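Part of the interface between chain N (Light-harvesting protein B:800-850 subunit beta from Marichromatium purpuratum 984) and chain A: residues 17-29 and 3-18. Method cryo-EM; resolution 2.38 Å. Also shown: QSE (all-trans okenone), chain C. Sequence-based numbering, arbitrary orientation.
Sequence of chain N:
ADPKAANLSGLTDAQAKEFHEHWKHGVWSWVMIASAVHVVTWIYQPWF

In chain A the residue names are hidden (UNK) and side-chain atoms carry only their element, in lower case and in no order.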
# COMPACT_ATOMS: atom_id res chain seq x y z
N LYS N 17 13.45 9.73 -26.51
CA LYS N 17 14.74 10.41 -26.40
C LYS N 17 14.61 11.77 -25.74
O LYS N 17 15.45 12.14 -24.90
CB LYS N 17 15.37 10.54 -27.78
CG LYS N 17 16.11 9.31 -28.24
CD LYS N 17 16.41 9.36 -29.73
CE LYS N 17 17.30 8.21 -30.15
NZ LYS N 17 18.67 8.34 -29.57
N GLU N 18 13.58 12.53 -26.09
CA GLU N 18 13.36 13.83 -25.45
C GLU N 18 13.11 13.67 -23.95
O GLU N 18 13.70 14.38 -23.11
CB GLU N 18 12.18 14.53 -26.14
CG GLU N 18 11.68 15.88 -25.58
CD GLU N 18 12.78 16.85 -25.16
OE1 GLU N 18 12.47 17.79 -24.39
OE2 GLU N 18 13.93 16.72 -25.63
N PHE N 19 12.25 12.71 -23.59
CA PHE N 19 12.01 12.47 -22.18
C PHE N 19 13.30 12.07 -21.48
O PHE N 19 13.54 12.48 -20.35
CB PHE N 19 10.96 11.39 -21.95
CG PHE N 19 10.74 11.11 -20.50
CD1 PHE N 19 11.45 10.12 -19.86
CD2 PHE N 19 9.90 11.91 -19.76
CE1 PHE N 19 11.30 9.91 -18.52
CE2 PHE N 19 9.74 11.69 -18.42
CZ PHE N 19 10.45 10.70 -17.80
N HIS N 20 14.12 11.26 -22.13
CA HIS N 20 15.35 10.83 -21.48
C HIS N 20 16.29 12.00 -21.24
O HIS N 20 17.01 12.00 -20.24
CB HIS N 20 16.05 9.77 -22.32
CG HIS N 20 17.18 9.10 -21.61
ND1 HIS N 20 17.01 8.41 -20.42
CD2 HIS N 20 18.49 8.99 -21.91
CE1 HIS N 20 18.17 7.92 -20.03
NE2 HIS N 20 19.09 8.26 -20.92
N GLU N 21 16.30 12.98 -22.13
CA GLU N 21 17.04 14.21 -21.84
C GLU N 21 16.56 14.83 -20.54
O GLU N 21 17.37 15.15 -19.64
CB GLU N 21 16.90 15.19 -23.00
CG GLU N 21 17.70 14.79 -24.21
CD GLU N 21 19.13 14.45 -23.86
OE1 GLU N 21 19.79 15.27 -23.19
OE2 GLU N 21 19.60 13.36 -24.24
N HIS N 22 15.25 14.99 -20.40
CA HIS N 22 14.73 15.57 -19.15
C HIS N 22 15.06 14.70 -17.93
O HIS N 22 15.39 15.21 -16.86
CB HIS N 22 13.23 15.78 -19.27
CG HIS N 22 12.86 16.90 -20.18
ND1 HIS N 22 13.06 18.22 -19.85
CD2 HIS N 22 12.30 16.90 -21.41
CE1 HIS N 22 12.64 18.98 -20.84
NE2 HIS N 22 12.18 18.20 -21.80
N TRP N 23 14.98 13.38 -18.10
CA TRP N 23 15.22 12.47 -16.99
C TRP N 23 16.67 12.51 -16.55
O TRP N 23 16.97 12.45 -15.36
CB TRP N 23 14.82 11.05 -17.38
CG TRP N 23 14.87 10.09 -16.25
CD1 TRP N 23 15.92 9.31 -15.89
CD2 TRP N 23 13.83 9.82 -15.31
NE1 TRP N 23 15.59 8.57 -14.79
CE2 TRP N 23 14.31 8.86 -14.42
CE3 TRP N 23 12.53 10.30 -15.15
CZ2 TRP N 23 13.54 8.36 -13.38
CZ3 TRP N 23 11.77 9.80 -14.12
CH2 TRP N 23 12.28 8.85 -13.24
N LYS N 24 17.59 12.57 -17.52
CA LYS N 24 19.00 12.69 -17.19
C LYS N 24 19.27 13.99 -16.46
O LYS N 24 20.08 14.02 -15.52
CB LYS N 24 19.83 12.60 -18.46
CG LYS N 24 20.02 11.20 -18.99
CD LYS N 24 20.94 11.19 -20.19
CE LYS N 24 20.43 12.10 -21.28
NZ LYS N 24 21.34 12.13 -22.44
N HIS N 25 18.59 15.07 -16.85
CA HIS N 25 18.73 16.31 -16.10
C HIS N 25 18.32 16.12 -14.65
O HIS N 25 19.05 16.51 -13.73
CB HIS N 25 17.89 17.41 -16.74
CG HIS N 25 17.82 18.66 -15.92
ND1 HIS N 25 18.81 19.61 -15.94
CD2 HIS N 25 16.90 19.09 -15.03
CE1 HIS N 25 18.49 20.58 -15.10
NE2 HIS N 25 17.34 20.29 -14.54
N GLY N 26 17.16 15.50 -14.42
CA GLY N 26 16.72 15.26 -13.05
C GLY N 26 17.68 14.39 -12.27
O GLY N 26 18.03 14.71 -11.13
N VAL N 27 18.12 13.29 -12.88
CA VAL N 27 19.03 12.36 -12.21
C VAL N 27 20.31 13.07 -11.81
O VAL N 27 20.79 12.92 -10.69
CB VAL N 27 19.32 11.15 -13.11
CG1 VAL N 27 20.48 10.35 -12.56
CG2 VAL N 27 18.10 10.27 -13.24
N TRP N 28 20.89 13.84 -12.73
CA TRP N 28 22.17 14.46 -12.44
C TRP N 28 22.04 15.57 -11.41
O TRP N 28 22.91 15.73 -10.56
CB TRP N 28 22.82 15.00 -13.71
CG TRP N 28 24.27 15.24 -13.50
CD1 TRP N 28 24.93 16.43 -13.60
CD2 TRP N 28 25.24 14.27 -13.11
NE1 TRP N 28 26.25 16.26 -13.32
CE2 TRP N 28 26.47 14.94 -13.01
CE3 TRP N 28 25.20 12.90 -12.85
CZ2 TRP N 28 27.65 14.29 -12.66
CZ3 TRP N 28 26.37 12.26 -12.50
CH2 TRP N 28 27.57 12.95 -12.40
N SER N 29 20.95 16.34 -11.46
CA SER N 29 20.73 17.33 -10.42
C SER N 29 20.66 16.67 -9.05
O SER N 29 21.31 17.11 -8.09
CB SER N 29 19.46 18.12 -10.69
OG SER N 29 19.38 18.52 -12.05
N UNK A 3 20.97 27.09 -16.37
CA UNK A 3 21.34 25.93 -17.17
C UNK A 3 22.52 25.25 -16.48
O UNK A 3 23.67 25.70 -16.64
c UNK A 3 20.69 27.34 -19.14
c UNK A 3 21.69 26.33 -18.61
c UNK A 3 21.71 25.10 -19.50
N UNK A 4 22.29 24.20 -15.72
CA UNK A 4 23.41 23.51 -15.08
C UNK A 4 23.98 22.43 -15.98
O UNK A 4 23.30 21.86 -16.83
c UNK A 4 21.40 22.58 -14.27
c UNK A 4 21.00 23.66 -15.27
c UNK A 4 22.77 22.92 -13.82
N UNK A 5 25.26 22.14 -15.77
CA UNK A 5 25.94 21.17 -16.60
C UNK A 5 25.47 19.77 -16.23
O UNK A 5 25.40 19.43 -15.04
c UNK A 5 27.83 21.39 -15.00
c UNK A 5 28.16 20.21 -17.16
c UNK A 5 27.45 21.33 -16.46
N UNK A 6 25.12 18.97 -17.22
CA UNK A 6 24.50 17.68 -16.97
C UNK A 6 25.12 16.54 -17.77
O UNK A 6 24.64 16.24 -18.86
c UNK A 6 20.46 16.51 -19.14
c UNK A 6 23.00 17.78 -17.28
s UNK A 6 21.78 15.54 -18.39
c UNK A 6 22.19 16.54 -16.95
N UNK A 7 26.23 15.98 -17.28
CA UNK A 7 26.53 14.55 -17.40
C UNK A 7 25.91 13.86 -18.61
O UNK A 7 24.93 13.13 -18.47
c UNK A 7 26.77 12.39 -16.12
c UNK A 7 29.44 12.48 -15.37
c UNK A 7 26.16 13.79 -16.13
s UNK A 7 28.42 12.37 -16.83
N UNK A 8 26.41 14.17 -19.80
CA UNK A 8 26.03 13.49 -21.03
C UNK A 8 24.65 13.92 -21.51
O UNK A 8 23.91 13.11 -22.09
c UNK A 8 26.09 11.97 -20.88
N UNK A 9 24.29 15.18 -21.29
CA UNK A 9 23.24 15.83 -22.05
C UNK A 9 23.72 16.00 -23.48
O UNK A 9 24.92 16.21 -23.70
c UNK A 9 24.10 18.04 -21.16
o UNK A 9 25.22 17.48 -21.15
c UNK A 9 22.88 17.18 -21.43
o UNK A 9 23.95 19.27 -20.99
N UNK A 10 22.82 15.92 -24.45
CA UNK A 10 23.18 16.36 -25.79
C UNK A 10 22.28 17.56 -26.06
O UNK A 10 21.10 17.55 -25.71
c UNK A 10 21.80 14.38 -26.91
c UNK A 10 23.08 15.21 -26.80
o UNK A 10 19.47 14.82 -27.22
o UNK A 10 20.95 16.20 -28.08
c UNK A 10 20.65 15.19 -27.43
N UNK A 11 22.86 18.61 -26.65
CA UNK A 11 22.40 19.97 -26.38
C UNK A 11 21.36 20.48 -27.36
O UNK A 11 21.25 21.70 -27.56
o UNK A 11 23.61 21.63 -25.12
c UNK A 11 23.59 20.92 -26.35
N UNK A 12 20.59 19.60 -27.99
CA UNK A 12 19.52 20.09 -28.86
C UNK A 12 18.43 20.75 -28.03
O UNK A 12 17.95 21.84 -28.36
c UNK A 12 17.18 17.46 -28.64
c UNK A 12 18.93 18.97 -29.74
c UNK A 12 18.65 17.72 -28.90
c UNK A 12 19.88 18.66 -30.90
N UNK A 13 18.02 20.09 -26.95
CA UNK A 13 17.03 20.64 -26.03
C UNK A 13 17.74 21.27 -24.85
O UNK A 13 18.40 20.57 -24.07
c UNK A 13 16.06 19.56 -25.57
N UNK A 14 17.64 22.59 -24.73
CA UNK A 14 18.17 23.30 -23.57
C UNK A 14 17.13 23.29 -22.46
O UNK A 14 15.92 23.29 -22.72
c UNK A 14 18.56 24.73 -23.92
c UNK A 14 19.73 24.73 -24.88
o UNK A 14 17.44 25.40 -24.52
N UNK A 15 17.60 23.27 -21.22
CA UNK A 15 16.73 22.97 -20.10
C UNK A 15 16.26 24.24 -19.41
O UNK A 15 15.06 24.55 -19.44
c UNK A 15 16.59 19.93 -20.36
c UNK A 15 17.79 20.72 -19.89
c UNK A 15 17.43 22.00 -19.14
c UNK A 15 16.57 21.68 -17.96
N UNK A 16 17.18 25.01 -18.82
CA UNK A 16 16.86 26.32 -18.25
C UNK A 16 15.67 26.23 -17.30
O UNK A 16 14.58 26.73 -17.56
c UNK A 16 16.23 28.70 -18.83
n UNK A 16 16.98 29.16 -17.84
o UNK A 16 15.27 29.32 -19.29
c UNK A 16 16.59 27.34 -19.37
N UNK A 17 15.88 25.53 -16.21
CA UNK A 17 14.61 25.02 -15.72
C UNK A 17 13.73 25.89 -14.84
O UNK A 17 12.50 25.80 -15.01
n UNK A 17 11.83 21.72 -15.92
c UNK A 17 13.70 22.75 -15.48
c UNK A 17 14.77 23.68 -15.04
c UNK A 17 12.40 22.67 -15.12
n UNK A 17 13.86 21.90 -16.55
c UNK A 17 12.73 21.27 -16.77
N UNK A 18 14.24 26.66 -13.87
CA UNK A 18 13.32 27.44 -13.03
C UNK A 18 12.23 28.12 -13.85
O UNK A 18 11.08 28.23 -13.42
c UNK A 18 15.64 26.84 -13.46
c UNK A 18 15.54 27.77 -12.29
c UNK A 18 14.24 28.46 -12.35
C10 QSE C . 16.51 9.10 -9.65
C1 QSE C . 11.14 16.64 -15.83
C11 QSE C . 16.84 7.80 -9.68
C12 QSE C . 17.42 7.17 -8.56
C13 QSE C . 17.78 5.88 -8.42
C14 QSE C . 18.25 5.45 -7.12
C15 QSE C . 18.52 4.23 -6.67
C16 QSE C . 18.95 4.07 -5.34
C17 QSE C . 19.26 2.92 -4.68
C18 QSE C . 19.57 3.01 -3.27
C19 QSE C . 19.79 2.02 -2.42
C2 QSE C . 11.57 15.86 -14.66
C20 QSE C . 20.07 2.27 -1.06
C21 QSE C . 20.29 1.38 -0.12
C22 QSE C . 20.54 1.83 1.28
C23 QSE C . 20.74 0.77 2.33
C24 QSE C . 20.65 1.23 3.78
C25 QSE C . 12.77 15.43 -12.11
C26 QSE C . 15.73 12.01 -9.55
C27 QSE C . 17.66 4.85 -9.51
C28 QSE C . 19.24 1.57 -5.33
C29 QSE C . 20.27 -0.09 -0.35
C3 QSE C . 12.46 14.89 -14.56
C30 QSE C . 19.24 1.47 4.32
C31 QSE C . 19.25 1.90 5.77
C32 QSE C . 18.35 0.26 4.12
C34 QSE C . 11.13 18.03 -15.76
C35 QSE C . 10.66 18.79 -16.80
C36 QSE C . 10.19 18.20 -17.97
C37 QSE C . 10.19 16.81 -18.07
C38 QSE C . 10.66 16.02 -17.02
C39 QSE C . 9.67 16.17 -19.34
C4 QSE C . 12.99 14.50 -13.27
C40 QSE C . 9.71 19.06 -19.10
C41 QSE C . 10.64 14.52 -17.14
C43 QSE C . 17.55 2.59 2.95
C5 QSE C . 13.66 13.33 -13.15
C6 QSE C . 14.27 12.82 -11.98
C7 QSE C . 14.90 11.65 -11.90
C8 QSE C . 15.53 11.10 -10.72
C9 QSE C . 15.90 9.80 -10.71
O33 QSE C . 20.61 3.02 1.55
O42 QSE C . 18.82 2.59 3.57

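Position 3 carries three carbons, one bearing the other two, and touches nothing on chain N: V3(A). At position 4 three carbons close a ring onto the backbone N, which defines P4(A); its CG lies 3.6 Å from H25(N) CE1, at the edge of the imidazole. Position 5 repeats the forked three-carbon pattern, so it is V5(A). Its side chain points away, and its backbone O approaches W28(N) CD1 at 3.4 Å.

Position 6 has an unbranched chain of two carbons, sulfur and carbon: M6(A). Its CE lies 3.3 Å from H25(N) N and 3.4 Å from E21(N) O, while SD is 3.5 Å from K24(N) CB, so the thioether end lies against the helix backbone. Position 7 has the same atoms and is M7(A). CB sits 3.4 Å from the centroid of the W28(N) five-membered ring, 18° off its normal, a CH-pi contact over the face.

Position 8 has one carbon, A8(A), and its O accepts a 2.8 Å hydrogen bond from K24(N) NZ. Position 9 has two carbons, the second carrying two oxygens: D9(A), whose CA is 3.7 Å from E21(N) OE1. Three carbons ending in two oxygens make position 10 E10(A). Its backbone N gives a weak hydrogen bond, 3.3 Å, to E21(N) OE1, although its OE2 and E21(N) OE2, both acceptors, also lie 3.3 Å apart.

Position 11, a carbon then an oxygen, is S11(A), without contact. Position 12 has four carbons forked at the first, one arm two carbons long: I12(A), at the margin near E18(N). The single carbon at position 13 marks A13(A), its CB 3.6 Å from E18(N) OE2. Position 14, a carbon bearing one oxygen and one carbon, is T14(A), out of reach.

Position 15 repeats the four-carbon fork and is I15(A). CG2 stands 3.6 Å from the H25(N) ring centroid, 8° off the normal. Position 16, two carbons with a terminal oxygen and nitrogen, is N16(A), pointing away. Position 17 has one carbon and then a five-membered ring of three carbons and two nitrogens, and it faces the H25(N) ring; it is H17(A). Its ring lies near parallel to the H25(N) ring (20°) but slid apart, with centroids 5.6 Å apart, and its CE1 meets okenone C35 at 3.2 Å. Position 18, another ring closed onto N, is P18(A), without contact.

The contact therefore sets an irregular chain against one helix. Apolar packing centres on H25(N) and W28(N). K24(N) NZ, salt-bridged to E21(N) OE2 at 2.8 Å, adds the stronger of two cross-chain hydrogen bonds.

Chain A, residues 3-18: VPVMMADESIATINHP
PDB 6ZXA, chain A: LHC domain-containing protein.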